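Local atomic coordinates of glucanase (Klebsiella pneumoniae, PDB entry 5GY3), a protein that probably hydrolyses internal beta-1,4-glucosidic linkages of cellulose, lichenin and cereal beta-glucans, as a member of glycoside hydrolase family 8. Residues 158-161 against 162-165; 170-173 against 174-178; 178-181 against 182-185. All blocks are in the same frame, centred on the assembly; numbering follows the deposited sequence.

In the fold
Helices 155-164 and 167-183 follow each other in the chain, and the three contacts sample one principle, side chains meeting a turn apart, at successive places along them. Interaction 1 lies at the C-terminal end of the first helix; interactions 2 and 3 occupy the middle and the C-terminal end of the second and share Gln178. Each combines buried with exposed residues. Interactions 1 and 2 touch through Trp158, Phe161 and Trp170, whereas interactions 1 and 3 do not meet. The chemistry shifts accordingly: a salt bridge on the surface of interaction 1, a glutamine facing the next turn's glutamine and a buried aspartate paired with strand 130-133 in interaction 2, and apolar methionine packing in interaction 3.

Interaction 1 (158-161 against 162-165); sequences WRAF and AERT
Glu163 reaches back one turn to Arg159, and its side chain can be followed atom by atom. CB rests near Ala160 O. CG, anti to the carbonyl carbon (chi1 -56°), lies against the backbone of the preceding turn, 3.2 Å from Arg159 O. The chain then runs extended to CD, where OE1 meets Arg159 NH1 in a salt bridge of 2.7 Å, with OE2 farther off. Guanidinium and carboxylate planes are turned 75° against each other, so the two groups do not pair flat; a single nitrogen and a single oxygen carry the bridge. Arg159 bends at chi2 and chi3, which brings NH1 there, while its NH2 makes a weak hydrogen bond to Pro156 O. This is the i to i+4 ion pair of an alpha-helix, here on helix 155-164 of the family 8 catalytic fold, a helical (alpha/alpha)6 barrel. Beneath it Glu163 N donates to Arg159 O at 3.2 Å. Phe161 O receives two amides near the helix end: Thr165 N at 2.9 Å, nearly along the C=O axis, and Arg164 N at 2.9 Å from above the carbonyl plane. The tip of Arg164 turns elsewhere, to a salt bridge with Asp113. On the buried side Phe161 meets Trp170 edge-to-face, while Trp158, about 8 Å from the predicted active-site residue Asp87 between side chains, also packs on Trp170.

Interaction 2 (170-173 against 174-178); sequences WRTL and QTDGQ
Thr172 and Asp176, one turn apart, lie side by side and point the same way. Thr172 has OG1 anti to the carbonyl carbon (chi1 -71°), which leaves the methyl CG2 anti to the backbone N, and this methyl approaches Asp176 OD2 at 3.6 Å, a contact of packing alone. Their polar atoms look elsewhere: Thr172 OG1 bonds back to Thr168 O, and the carboxylate of Asp176 takes Gln131 N on OD2 and a salt bridge from Arg130 on OD1. Two bonds to different residues should hold that buried carboxylate in a fixed rotation and support its negative charge. Gln174 follows another direction. Its backbone N donates to Trp170 O at 2.9 Å, its chain bends at chi2 (146°), and the amide oxygen OE1 accepts a weak bond from Gln178 NE2. Thr172 with Asp176 and Gln174 with Gln178 are thus i to i+4 neighbours on one alpha-helix, whose faces meet different parts of the fold. Helix 167-183 is fitted between several elements: Leu173 and Trp170 press on strand 130-133 and helix 155-164, and Trp170 also reaches helix 106-123.

Interaction 3 (178-181 against 182-185); sequences QALL and GQMG
Met184 leaves the backbone with CG anti to its carbonyl carbon (chi1 -59°) and continues fully extended, which carries the thioether back along the last turn of helix 167-183. Leu181 takes the other course, with CG anti to the backbone N, and the two side chains cross at about a right angle. At the crossing SD of Met184 rests 4.1 Å from CD1 of Leu181, while the terminal CE comes 4.4 Å from CB of Leu180. The methionine therefore spans two neighbouring leucines with its sulfur and its methyl, an apolar contact of loose van der Waals range. Its CG passes 3.3 Å from Leu180 O on the way.

The backbone beneath changes character over the same residues. Gly182 N still makes the regular bond to Gln178 O at 2.9 Å. Gln183 N then divides its hydrogen between Leu180 O at 2.9 Å and a weak bond to Ala179 O, and Met184 N turns to Leu181 O at 3.0 Å, coming from 68° out of the carbonyl plane. The shift toward i to i+3 bonds is consistent with a tightening of the last turn before the chain leaves the helix. Gln183, extended beyond CG, lays its side chain across Ala179 O.

Around this end, Leu180 packs on strands 130-133 and 204-206, Leu181 meets Phe155 of helix 155-164, and Met184 reaches Met204 of strand 204-206 together with the loop residues Pro150, Phe153 and Pro192.

Interaction 1 (158-161 against 162-165)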
loop_
_atom_site.group_PDB
_atom_site.type_symbol
_atom_site.label_atom_id
_atom_site.label_comp_id
_atom_site.label_asym_id
_atom_site.label_seq_id
_atom_site.Cartn_x
_atom_site.Cartn_y
_atom_site.Cartn_z
ATOM N N TRP A 158 -8.780 -0.522 6.091
ATOM C CA TRP A 158 -9.903 0.319 6.495
ATOM C C TRP A 158 -11.015 -0.511 7.130
ATOM O O TRP A 158 -11.654 -0.075 8.096
ATOM C CB TRP A 158 -10.439 1.090 5.295
ATOM C CG TRP A 158 -9.460 2.073 4.725
ATOM C CD1 TRP A 158 -8.204 2.354 5.186
ATOM C CD2 TRP A 158 -9.662 2.905 3.578
ATOM N NE1 TRP A 158 -7.618 3.319 4.403
ATOM C CE2 TRP A 158 -8.492 3.669 3.403
ATOM C CE3 TRP A 158 -10.730 3.082 2.683
ATOM C CZ2 TRP A 158 -8.354 4.605 2.375
ATOM C CZ3 TRP A 158 -10.594 4.004 1.654
ATOM C CH2 TRP A 158 -9.415 4.756 1.510
ATOM N N ARG A 159 -11.269 -1.706 6.591
ATOM C CA ARG A 159 -12.294 -2.564 7.179
ATOM C C ARG A 159 -11.886 -2.983 8.588
ATOM O O ARG A 159 -12.707 -2.960 9.511
ATOM C CB ARG A 159 -12.540 -3.788 6.282
ATOM C CG ARG A 159 -13.587 -4.767 6.810
ATOM C CD ARG A 159 -13.167 -6.208 6.612
ATOM N NE ARG A 159 -11.686 -6.342 6.666
ATOM C CZ ARG A 159 -11.010 -6.827 7.694
ATOM N NH1 ARG A 159 -11.676 -7.234 8.753
ATOM N NH2 ARG A 159 -9.698 -6.911 7.630
ATOM N N ALA A 160 -10.607 -3.328 8.778
ATOM C CA ALA A 160 -10.118 -3.673 10.109
ATOM C C ALA A 160 -10.248 -2.499 11.067
ATOM O O ALA A 160 -10.656 -2.678 12.223
ATOM C CB ALA A 160 -8.658 -4.130 10.037
ATOM N N PHE A 161 -9.897 -1.291 10.614
ATOM C CA PHE A 161 -10.055 -0.114 11.468
ATOM C C PHE A 161 -11.502 0.028 11.929
ATOM O O PHE A 161 -11.775 0.262 13.116
ATOM C CB PHE A 161 -9.636 1.155 10.724
ATOM C CG PHE A 161 -8.185 1.198 10.294
ATOM C CD1 PHE A 161 -7.236 0.369 10.866
ATOM C CD2 PHE A 161 -7.787 2.097 9.310
ATOM C CE1 PHE A 161 -5.892 0.427 10.468
ATOM C CE2 PHE A 161 -6.455 2.173 8.908
ATOM C CZ PHE A 161 -5.504 1.323 9.484
ATOM N N ALA A 162 -12.442 -0.090 10.988
ATOM C CA ALA A 162 -13.852 0.110 11.312
ATOM C C ALA A 162 -14.347 -0.869 12.369
ATOM O O ALA A 162 -15.214 -0.521 13.176
ATOM C CB ALA A 162 -14.703 -0.016 10.051
ATOM N N GLU A 163 -13.830 -2.097 12.370
ATOM C CA GLU A 163 -14.242 -3.070 13.378
ATOM C C GLU A 163 -13.785 -2.691 14.780
ATOM O O GLU A 163 -14.327 -3.227 15.757
ATOM C CB GLU A 163 -13.697 -4.442 13.039
ATOM C CG GLU A 163 -14.078 -4.935 11.665
ATOM C CD GLU A 163 -13.528 -6.323 11.399
ATOM O OE1 GLU A 163 -12.288 -6.473 11.268
ATOM O OE2 GLU A 163 -14.329 -7.277 11.333
ATOM N N ARG A 164 -12.782 -1.821 14.891
ATOM C CA ARG A 164 -12.114 -1.421 16.123
ATOM C C ARG A 164 -12.589 -0.062 16.626
ATOM O O ARG A 164 -12.862 0.096 17.821
ATOM C CB ARG A 164 -10.591 -1.397 15.873
ATOM C CG ARG A 164 -9.723 -0.656 16.907
ATOM C CD ARG A 164 -9.440 -1.519 18.121
ATOM N NE ARG A 164 -8.789 -0.772 19.189
ATOM C CZ ARG A 164 -8.647 -1.230 20.426
ATOM N NH1 ARG A 164 -9.115 -2.428 20.742
ATOM N NH2 ARG A 164 -8.044 -0.485 21.351
ATOM N N THR A 165 -12.720 0.922 15.740
ATOM C CA THR A 165 -12.929 2.288 16.197
ATOM C C THR A 165 -13.447 3.139 15.045
ATOM O O THR A 165 -13.201 2.830 13.871
ATOM C CB THR A 165 -11.624 2.878 16.772
ATOM O OG1 THR A 165 -11.880 4.173 17.338
ATOM C CG2 THR A 165 -10.528 2.984 15.699
#

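Interaction 2 (170-173 against 174-178)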
loop_
_atom_site.group_PDB
_atom_site.type_symbol
_atom_site.label_atom_id
_atom_site.label_comp_id
_atom_site.label_asym_id
_atom_site.label_seq_id
_atom_site.Cartn_x
_atom_site.Cartn_y
_atom_site.Cartn_z
ATOM N N TRP A 170 -14.841 5.255 9.101
ATOM C CA TRP A 170 -14.032 4.364 8.269
ATOM C C TRP A 170 -14.893 3.658 7.233
ATOM O O TRP A 170 -14.455 3.437 6.095
ATOM C CB TRP A 170 -13.284 3.343 9.136
ATOM C CG TRP A 170 -12.077 3.933 9.804
ATOM C CD1 TRP A 170 -11.909 4.170 11.152
ATOM C CD2 TRP A 170 -10.891 4.409 9.163
ATOM N NE1 TRP A 170 -10.676 4.757 11.377
ATOM C CE2 TRP A 170 -10.033 4.908 10.176
ATOM C CE3 TRP A 170 -10.463 4.456 7.829
ATOM C CZ2 TRP A 170 -8.776 5.447 9.893
ATOM C CZ3 TRP A 170 -9.197 4.986 7.554
ATOM C CH2 TRP A 170 -8.383 5.485 8.578
ATOM N N ARG A 171 -16.123 3.303 7.605
ATOM C CA ARG A 171 -17.024 2.682 6.642
ATOM C C ARG A 171 -17.381 3.651 5.520
ATOM O O ARG A 171 -17.431 3.263 4.345
ATOM C CB ARG A 171 -18.286 2.183 7.347
ATOM C CG ARG A 171 -18.094 0.869 8.059
ATOM C CD ARG A 171 -19.429 0.163 8.227
ATOM N NE ARG A 171 -19.291 -1.083 8.965
ATOM C CZ ARG A 171 -20.321 -1.789 9.419
ATOM N NH1 ARG A 171 -21.564 -1.369 9.207
ATOM N NH2 ARG A 171 -20.108 -2.907 10.093
ATOM N N THR A 172 -17.623 4.918 5.862
ATOM C CA THR A 172 -17.890 5.916 4.830
ATOM C C THR A 172 -16.687 6.095 3.916
ATOM O O THR A 172 -16.838 6.205 2.692
ATOM C CB THR A 172 -18.281 7.240 5.482
ATOM O OG1 THR A 172 -19.584 7.109 6.067
ATOM C CG2 THR A 172 -18.285 8.384 4.450
ATOM N N LEU A 173 -15.483 6.142 4.490
ATOM C CA LEU A 173 -14.284 6.273 3.663
ATOM C C LEU A 173 -14.156 5.092 2.714
ATOM O O LEU A 173 -13.834 5.259 1.527
ATOM C CB LEU A 173 -13.034 6.397 4.548
ATOM C CG LEU A 173 -11.768 6.877 3.817
ATOM C CD1 LEU A 173 -11.861 8.379 3.470
ATOM C CD2 LEU A 173 -10.496 6.566 4.602
ATOM N N GLN A 174 -14.433 3.889 3.209
ATOM C CA GLN A 174 -14.384 2.719 2.336
ATOM C C GLN A 174 -15.436 2.800 1.238
ATOM O O GLN A 174 -15.139 2.529 0.069
ATOM C CB GLN A 174 -14.548 1.443 3.154
ATOM C CG GLN A 174 -14.748 0.234 2.277
ATOM C CD GLN A 174 -14.127 -1.005 2.849
ATOM O OE1 GLN A 174 -13.618 -1.853 2.106
ATOM N NE2 GLN A 174 -14.170 -1.133 4.177
ATOM N N THR A 175 -16.671 3.175 1.590
ATOM C CA THR A 175 -17.724 3.333 0.591
ATOM C C THR A 175 -17.329 4.349 -0.470
ATOM O O THR A 175 -17.495 4.113 -1.672
ATOM C CB THR A 175 -19.016 3.773 1.275
ATOM O OG1 THR A 175 -19.514 2.702 2.086
ATOM C CG2 THR A 175 -20.052 4.168 0.233
ATOM N N ASP A 176 -16.817 5.500 -0.032
ATOM C CA ASP A 176 -16.465 6.559 -0.965
ATOM C C ASP A 176 -15.254 6.179 -1.809
ATOM O O ASP A 176 -15.162 6.565 -2.982
ATOM C CB ASP A 176 -16.215 7.852 -0.188
ATOM C CG ASP A 176 -17.520 8.524 0.280
ATOM O OD1 ASP A 176 -18.598 8.123 -0.205
ATOM O OD2 ASP A 176 -17.468 9.464 1.114
ATOM N N GLY A 177 -14.304 5.441 -1.224
ATOM C CA GLY A 177 -13.104 5.080 -1.964
ATOM C C GLY A 177 -13.375 4.027 -3.022
ATOM O O GLY A 177 -12.844 4.096 -4.137
ATOM N N GLN A 178 -14.219 3.049 -2.698
ATOM C CA GLN A 178 -14.665 2.120 -3.726
ATOM C C GLN A 178 -15.436 2.847 -4.824
ATOM O O GLN A 178 -15.225 2.590 -6.012
ATOM C CB GLN A 178 -15.504 1.014 -3.096
ATOM C CG GLN A 178 -14.695 0.146 -2.153
ATOM C CD GLN A 178 -15.461 -1.063 -1.678
ATOM O OE1 GLN A 178 -16.421 -1.494 -2.311
ATOM N NE2 GLN A 178 -15.038 -1.619 -0.552
HETATM O O HOH W 1 -14.348 0.267 6.267
#

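Interaction 3 (178-181 against 182-185)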
loop_
_atom_site.group_PDB
_atom_site.type_symbol
_atom_site.label_atom_id
_atom_site.label_comp_id
_atom_site.label_asym_id
_atom_site.label_seq_id
_atom_site.Cartn_x
_atom_site.Cartn_y
_atom_site.Cartn_z
ATOM N N GLN A 178 -14.219 3.049 -2.698
ATOM C CA GLN A 178 -14.665 2.120 -3.726
ATOM C C GLN A 178 -15.436 2.847 -4.824
ATOM O O GLN A 178 -15.225 2.590 -6.012
ATOM C CB GLN A 178 -15.504 1.014 -3.096
ATOM C CG GLN A 178 -14.695 0.146 -2.153
ATOM C CD GLN A 178 -15.461 -1.063 -1.678
ATOM O OE1 GLN A 178 -16.421 -1.494 -2.311
ATOM N NE2 GLN A 178 -15.038 -1.619 -0.552
ATOM N N ALA A 179 -16.308 3.787 -4.449
ATOM C CA ALA A 179 -17.075 4.505 -5.465
ATOM C C ALA A 179 -16.165 5.338 -6.360
ATOM O O ALA A 179 -16.345 5.355 -7.583
ATOM C CB ALA A 179 -18.136 5.393 -4.815
ATOM N N LEU A 180 -15.185 6.036 -5.779
ATOM C CA LEU A 180 -14.275 6.830 -6.603
ATOM C C LEU A 180 -13.459 5.933 -7.527
ATOM O O LEU A 180 -13.354 6.196 -8.729
ATOM C CB LEU A 180 -13.361 7.684 -5.721
ATOM C CG LEU A 180 -13.995 8.951 -5.140
ATOM C CD1 LEU A 180 -13.118 9.504 -4.020
ATOM C CD2 LEU A 180 -14.252 10.021 -6.244
ATOM N N LEU A 181 -12.889 4.854 -6.976
ATOM C CA LEU A 181 -12.120 3.927 -7.803
ATOM C C LEU A 181 -12.966 3.379 -8.946
ATOM O O LEU A 181 -12.472 3.216 -10.072
ATOM C CB LEU A 181 -11.555 2.799 -6.934
ATOM C CG LEU A 181 -10.754 1.673 -7.606
ATOM C CD1 LEU A 181 -9.561 2.241 -8.373
ATOM C CD2 LEU A 181 -10.300 0.623 -6.585
ATOM N N GLY A 182 -14.251 3.105 -8.677
ATOM C CA GLY A 182 -15.139 2.608 -9.723
ATOM C C GLY A 182 -15.324 3.595 -10.855
ATOM O O GLY A 182 -15.585 3.199 -11.998
ATOM N N GLN A 183 -15.155 4.884 -10.570
ATOM C CA GLN A 183 -15.266 5.915 -11.588
ATOM C C GLN A 183 -13.958 6.182 -12.311
ATOM O O GLN A 183 -13.971 6.882 -13.321
ATOM C CB GLN A 183 -15.791 7.215 -10.961
ATOM C CG GLN A 183 -17.187 7.062 -10.367
ATOM C CD GLN A 183 -17.550 8.205 -9.429
ATOM O OE1 GLN A 183 -16.912 9.251 -9.446
ATOM N NE2 GLN A 183 -18.579 8.004 -8.602
ATOM N N MET A 184 -12.837 5.640 -11.828
ATOM C CA MET A 184 -11.556 5.863 -12.480
ATOM C C MET A 184 -11.368 4.890 -13.640
ATOM O O MET A 184 -12.029 3.849 -13.727
ATOM C CB MET A 184 -10.412 5.701 -11.479
ATOM C CG MET A 184 -10.467 6.650 -10.289
ATOM S SD MET A 184 -9.129 6.259 -9.142
ATOM C CE MET A 184 -9.464 7.423 -7.816
ATOM N N GLY A 185 -10.445 5.236 -14.535
ATOM C CA GLY A 185 -10.049 4.322 -15.596
ATOM C C GLY A 185 -9.991 5.038 -16.926
ATOM O O GLY A 185 -10.913 5.793 -17.254
#